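Local coordinates for penicillin-binding protein 1A (Mycobacterium tuberculosis, PDB 5CXW), which builds cross-linked peptidoglycan for the cell wall, polymerising glycan strands with a transglycosylase domain and cross-linking their peptides with a penicillin-sensitive transpeptidase domain, at residues V65-D68 against A73-A76; A103-L108 against A170-Q175. All blocks are in the same frame, centred on the assembly; numbering follows the deposited sequence.

The chain modelled here is the C-terminal transpeptidase part of the protein. From the N terminus, contact 1 comes first. It closes a short loop of four residues between strands 60-67 and 74-78, a beta hairpin at one border of the five-stranded antiparallel sheet. Contact 2 opens only after this loop is shut. It closes a loop of 61 residues, with both helix and strand in it, by setting helix 165-176 against helix 100-109. The two loops follow in series, neither nested nor crossed. The centres of contact 1 and contact 2 are about 22 Å apart. The nearest atoms of contact 1 and contact 2 are about 12 Å apart. One contact belongs to the sheet, the other to the helical part of the same domain.

Contact 1 (V65-D68 against A73-A76); sequences VSID and AVRA
Asp68 and Arg75 lie side by side across the hairpin, with their side chains pointing the same way. Their carboxylate and guanidinium planes are turned 45° apart. Arg75 NH2 reaches Asp68 OD2 at 2.9 Å, a salt bridge made on the anti lone pair of that oxygen. OD2 sits at the edge of the guanidinium, somewhat out of its plane. A bend in the Arg75 chain at its second torsion (chi2 -58°) helps bring the guanidinium over Ala73 CB, which lies 3.5 Å from the guanidinium plane, over its centre. A water accepts from Arg75 NE and donates weakly to Asp68 OD2. Arg75 NH1 is bonded to the carbonyl of Thr36, and Asp68 OD1 to His70 N.

Next to this pair the regular strand pairing is broken by a classic beta bulge: Arg75 and Ala76 both face Ser66. Ser66 O accepts from Arg75 N at 2.8 Å and from Ala76 N at 3.3 Å, both from the same face of its plane. Ser66 N returns a bond of 2.9 Å to Ala76 O. Nearer the turn, Asp68 N donates to Ala73 O, in the carbonyl plane. Ser66 OG lies 3.6 Å from Ala76 CB, but its polar partner is Thr317 OG1 on the next strand. On the opposite face of the sheet Ile67 CG1 meets Val74 CG2 at 4.2 Å, and helix 211-222 packs on Ile67.

The guanidinium thus has a water at NE, protein partners at NH1 and NH2, and a methyl on one face, which should restrain its rotation. The nearby positive charge would be expected to favour the ionised form of Asp68.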
loop_
_atom_site.group_PDB
_atom_site.type_symbol
_atom_site.label_atom_id
_atom_site.label_comp_id
_atom_site.label_asym_id
_atom_site.label_seq_id
_atom_site.Cartn_x
_atom_site.Cartn_y
_atom_site.Cartn_z
ATOM N N VAL A 65 -0.643 8.269 -1.042
ATOM C CA VAL A 65 -2.012 8.277 -0.520
ATOM C C VAL A 65 -2.001 7.890 0.949
ATOM O O VAL A 65 -1.369 6.889 1.317
ATOM C CB VAL A 65 -2.907 7.298 -1.296
ATOM C CG1 VAL A 65 -4.345 7.367 -0.750
ATOM C CG2 VAL A 65 -2.892 7.650 -2.760
ATOM N N SER A 66 -2.652 8.717 1.796
ATOM C CA SER A 66 -2.769 8.448 3.190
ATOM C C SER A 66 -4.250 8.321 3.541
ATOM O O SER A 66 -5.055 9.249 3.174
ATOM C CB SER A 66 -2.193 9.603 4.001
ATOM O OG SER A 66 -0.800 9.795 3.735
ATOM N N ILE A 67 -4.594 7.237 4.231
ATOM C CA ILE A 67 -5.967 6.941 4.622
ATOM C C ILE A 67 -6.083 6.743 6.135
ATOM O O ILE A 67 -5.204 6.132 6.778
ATOM C CB ILE A 67 -6.424 5.673 3.887
ATOM C CG1 ILE A 67 -6.689 6.058 2.405
ATOM C CG2 ILE A 67 -7.719 5.107 4.471
ATOM C CD1 ILE A 67 -6.925 4.913 1.491
ATOM N N ASP A 68 -7.149 7.299 6.706
ATOM C CA ASP A 68 -7.525 7.099 8.093
ATOM C C ASP A 68 -8.135 5.698 8.294
ATOM O O ASP A 68 -9.232 5.422 7.807
ATOM C CB ASP A 68 -8.517 8.182 8.488
ATOM C CG ASP A 68 -8.881 8.160 9.959
ATOM O OD1 ASP A 68 -8.565 7.186 10.672
ATOM O OD2 ASP A 68 -9.508 9.189 10.364
ATOM N N ALA A 73 -11.322 7.565 5.350
ATOM C CA ALA A 73 -11.159 8.945 4.841
ATOM C C ALA A 73 -9.783 9.153 4.233
ATOM O O ALA A 73 -8.777 8.756 4.805
ATOM C CB ALA A 73 -11.409 9.927 5.971
ATOM N N VAL A 74 -9.744 9.746 3.051
ATOM C CA VAL A 74 -8.491 10.092 2.433
ATOM C C VAL A 74 -7.968 11.398 3.027
ATOM O O VAL A 74 -8.554 12.492 2.846
ATOM C CB VAL A 74 -8.577 10.146 0.898
ATOM C CG1 VAL A 74 -7.179 10.603 0.333
ATOM C CG2 VAL A 74 -9.053 8.851 0.289
ATOM N N ARG A 75 -6.842 11.299 3.729
ATOM C CA ARG A 75 -6.227 12.416 4.415
ATOM C C ARG A 75 -5.177 13.160 3.617
ATOM O O ARG A 75 -4.907 14.352 3.883
ATOM C CB ARG A 75 -5.610 11.987 5.740
ATOM C CG ARG A 75 -6.601 11.349 6.691
ATOM C CD ARG A 75 -7.739 12.312 6.978
ATOM N NE ARG A 75 -8.580 11.812 8.073
ATOM C CZ ARG A 75 -9.881 12.147 8.246
ATOM N NH1 ARG A 75 -10.513 13.006 7.431
ATOM N NH2 ARG A 75 -10.572 11.631 9.276
ATOM N N ALA A 76 -4.481 12.448 2.732
ATOM C CA ALA A 76 -3.485 13.059 1.886
ATOM C C ALA A 76 -3.488 12.302 0.567
ATOM O O ALA A 76 -3.652 11.097 0.541
ATOM C CB ALA A 76 -2.100 12.969 2.509
HETATM O O HOH W 1 -7.003 11.288 10.340
#

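Contact 2 (A103-L108 against A170-Q175); sequences ALVAAL and ADAAHQ
Ala172 points its methyl toward helix 100-109 and has the largest buried surface of the contact, 59 Å². Its CB meets Val105 and Ala106 on consecutive positions of the facing helix. Val105 CG1 approaches Ala172 CB to 3.9 Å. A chi1 of 173°, with CG1 anti to the backbone N, sets this branch against the methyl. Val105 CB is only slightly farther from Ala172 CB, at 4.1 Å. Ala106 adds its own methyl, with its CB 4.0 Å from Ala172 CB. Ala172 CB also comes within 3.9 Å of Ala106 N, so the methyl rests against backbone as well as side chains.

The small residues let the backbones come close, with CA of Ala106 and CA of Ala172 5.5 Å apart. This is alanine-mediated helix packing inside the helical part of the transpeptidase domain, whose family belongs to the beta-lactamase clan. Helix 100-109 begins just after Ser97, probably the acylated serine, and Lys100 is consistent with the SxxK motif of penicillin-binding proteins. The contact itself lies away from the penicillin pocket.

Apolar neighbours continue the packing around the three residues. Val105 also touches Val266 of helix 260-270, and Ala106 touches Leu162 in a loop. Leu104 and Ala107, on other sides of the helix, pack on other helices: Leu104 on Tyr155, Ile143 and Leu147, Ala107 on Leu158.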
loop_
_atom_site.group_PDB
_atom_site.type_symbol
_atom_site.label_atom_id
_atom_site.label_comp_id
_atom_site.label_asym_id
_atom_site.label_seq_id
_atom_site.Cartn_x
_atom_site.Cartn_y
_atom_site.Cartn_z
ATOM N N ALA A 103 -0.043 -12.511 1.098
ATOM C CA ALA A 103 0.264 -13.925 1.292
ATOM C C ALA A 103 0.316 -14.269 2.766
ATOM O O ALA A 103 -0.101 -15.336 3.214
ATOM C CB ALA A 103 1.530 -14.348 0.604
ATOM N N LEU A 104 0.844 -13.368 3.569
ATOM C CA LEU A 104 0.883 -13.615 5.015
ATOM C C LEU A 104 -0.495 -13.602 5.651
ATOM O O LEU A 104 -0.841 -14.476 6.474
ATOM C CB LEU A 104 1.804 -12.602 5.663
ATOM C CG LEU A 104 2.061 -12.794 7.152
ATOM C CD1 LEU A 104 2.569 -14.154 7.547
ATOM C CD2 LEU A 104 3.005 -11.732 7.666
ATOM N N VAL A 105 -1.338 -12.662 5.204
ATOM C CA VAL A 105 -2.729 -12.703 5.602
ATOM C C VAL A 105 -3.337 -14.056 5.303
ATOM O O VAL A 105 -3.979 -14.686 6.168
ATOM C CB VAL A 105 -3.604 -11.599 4.941
ATOM C CG1 VAL A 105 -5.050 -11.791 5.264
ATOM C CG2 VAL A 105 -3.184 -10.200 5.415
ATOM N N ALA A 106 -3.191 -14.488 4.061
ATOM C CA ALA A 106 -3.787 -15.746 3.627
ATOM C C ALA A 106 -3.311 -16.939 4.476
ATOM O O ALA A 106 -4.109 -17.818 4.828
ATOM C CB ALA A 106 -3.441 -16.037 2.183
ATOM N N ALA A 107 -2.014 -16.950 4.761
ATOM C CA ALA A 107 -1.425 -18.003 5.535
ATOM C C ALA A 107 -2.026 -18.048 6.936
ATOM O O ALA A 107 -2.434 -19.109 7.470
ATOM C CB ALA A 107 0.070 -17.816 5.612
ATOM N N LEU A 108 -2.033 -16.903 7.597
ATOM C CA LEU A 108 -2.519 -16.818 8.954
ATOM C C LEU A 108 -3.987 -17.249 9.012
ATOM O O LEU A 108 -4.401 -17.910 9.959
ATOM C CB LEU A 108 -2.350 -15.400 9.493
ATOM C CG LEU A 108 -0.906 -15.010 9.783
ATOM C CD1 LEU A 108 -0.766 -13.497 9.783
ATOM C CD2 LEU A 108 -0.498 -15.502 11.111
ATOM N N ALA A 170 -4.710 -13.726 -3.786
ATOM C CA ALA A 170 -5.642 -12.785 -4.403
ATOM C C ALA A 170 -6.874 -12.577 -3.532
ATOM O O ALA A 170 -7.345 -11.442 -3.386
ATOM C CB ALA A 170 -6.110 -13.282 -5.757
ATOM N N ASP A 171 -7.422 -13.658 -3.006
ATOM C CA ASP A 171 -8.588 -13.569 -2.124
ATOM C C ASP A 171 -8.304 -12.677 -0.920
ATOM O O ASP A 171 -9.111 -11.821 -0.565
ATOM C CB ASP A 171 -9.043 -14.959 -1.656
ATOM C CG ASP A 171 -9.638 -15.804 -2.770
ATOM O OD1 ASP A 171 -9.879 -15.326 -3.934
ATOM O OD2 ASP A 171 -9.889 -17.013 -2.520
ATOM N N ALA A 172 -7.185 -12.930 -0.257
ATOM C CA ALA A 172 -6.804 -12.096 0.883
ATOM C C ALA A 172 -6.634 -10.623 0.541
ATOM O O ALA A 172 -7.079 -9.708 1.298
ATOM C CB ALA A 172 -5.529 -12.639 1.522
ATOM N N ALA A 173 -5.996 -10.361 -0.610
ATOM C CA ALA A 173 -5.732 -9.003 -1.019
ATOM C C ALA A 173 -7.029 -8.298 -1.337
ATOM O O ALA A 173 -7.298 -7.188 -0.889
ATOM C CB ALA A 173 -4.854 -9.029 -2.256
ATOM N N HIS A 174 -7.888 -8.970 -2.110
ATOM C CA HIS A 174 -9.212 -8.416 -2.362
ATOM C C HIS A 174 -10.037 -8.165 -1.095
ATOM O O HIS A 174 -10.646 -7.090 -0.961
ATOM C CB HIS A 174 -9.985 -9.314 -3.321
ATOM C CG HIS A 174 -9.496 -9.213 -4.732
ATOM N ND1 HIS A 174 -9.470 -10.309 -5.554
ATOM C CD2 HIS A 174 -9.153 -8.152 -5.504
ATOM C CE1 HIS A 174 -9.054 -9.944 -6.755
ATOM N NE2 HIS A 174 -8.888 -8.632 -6.760
ATOM N N GLN A 175 -10.012 -9.093 -0.177
ATOM C CA GLN A 175 -10.742 -8.955 1.087
ATOM C C GLN A 175 -10.194 -7.799 1.927
ATOM O O GLN A 175 -10.956 -7.088 2.549
ATOM C CB GLN A 175 -10.713 -10.287 1.827
ATOM C CG GLN A 175 -11.609 -11.345 1.137
ATOM C CD GLN A 175 -11.324 -12.745 1.622
ATOM O OE1 GLN A 175 -10.533 -12.907 2.516
ATOM N NE2 GLN A 175 -11.967 -13.771 1.023
#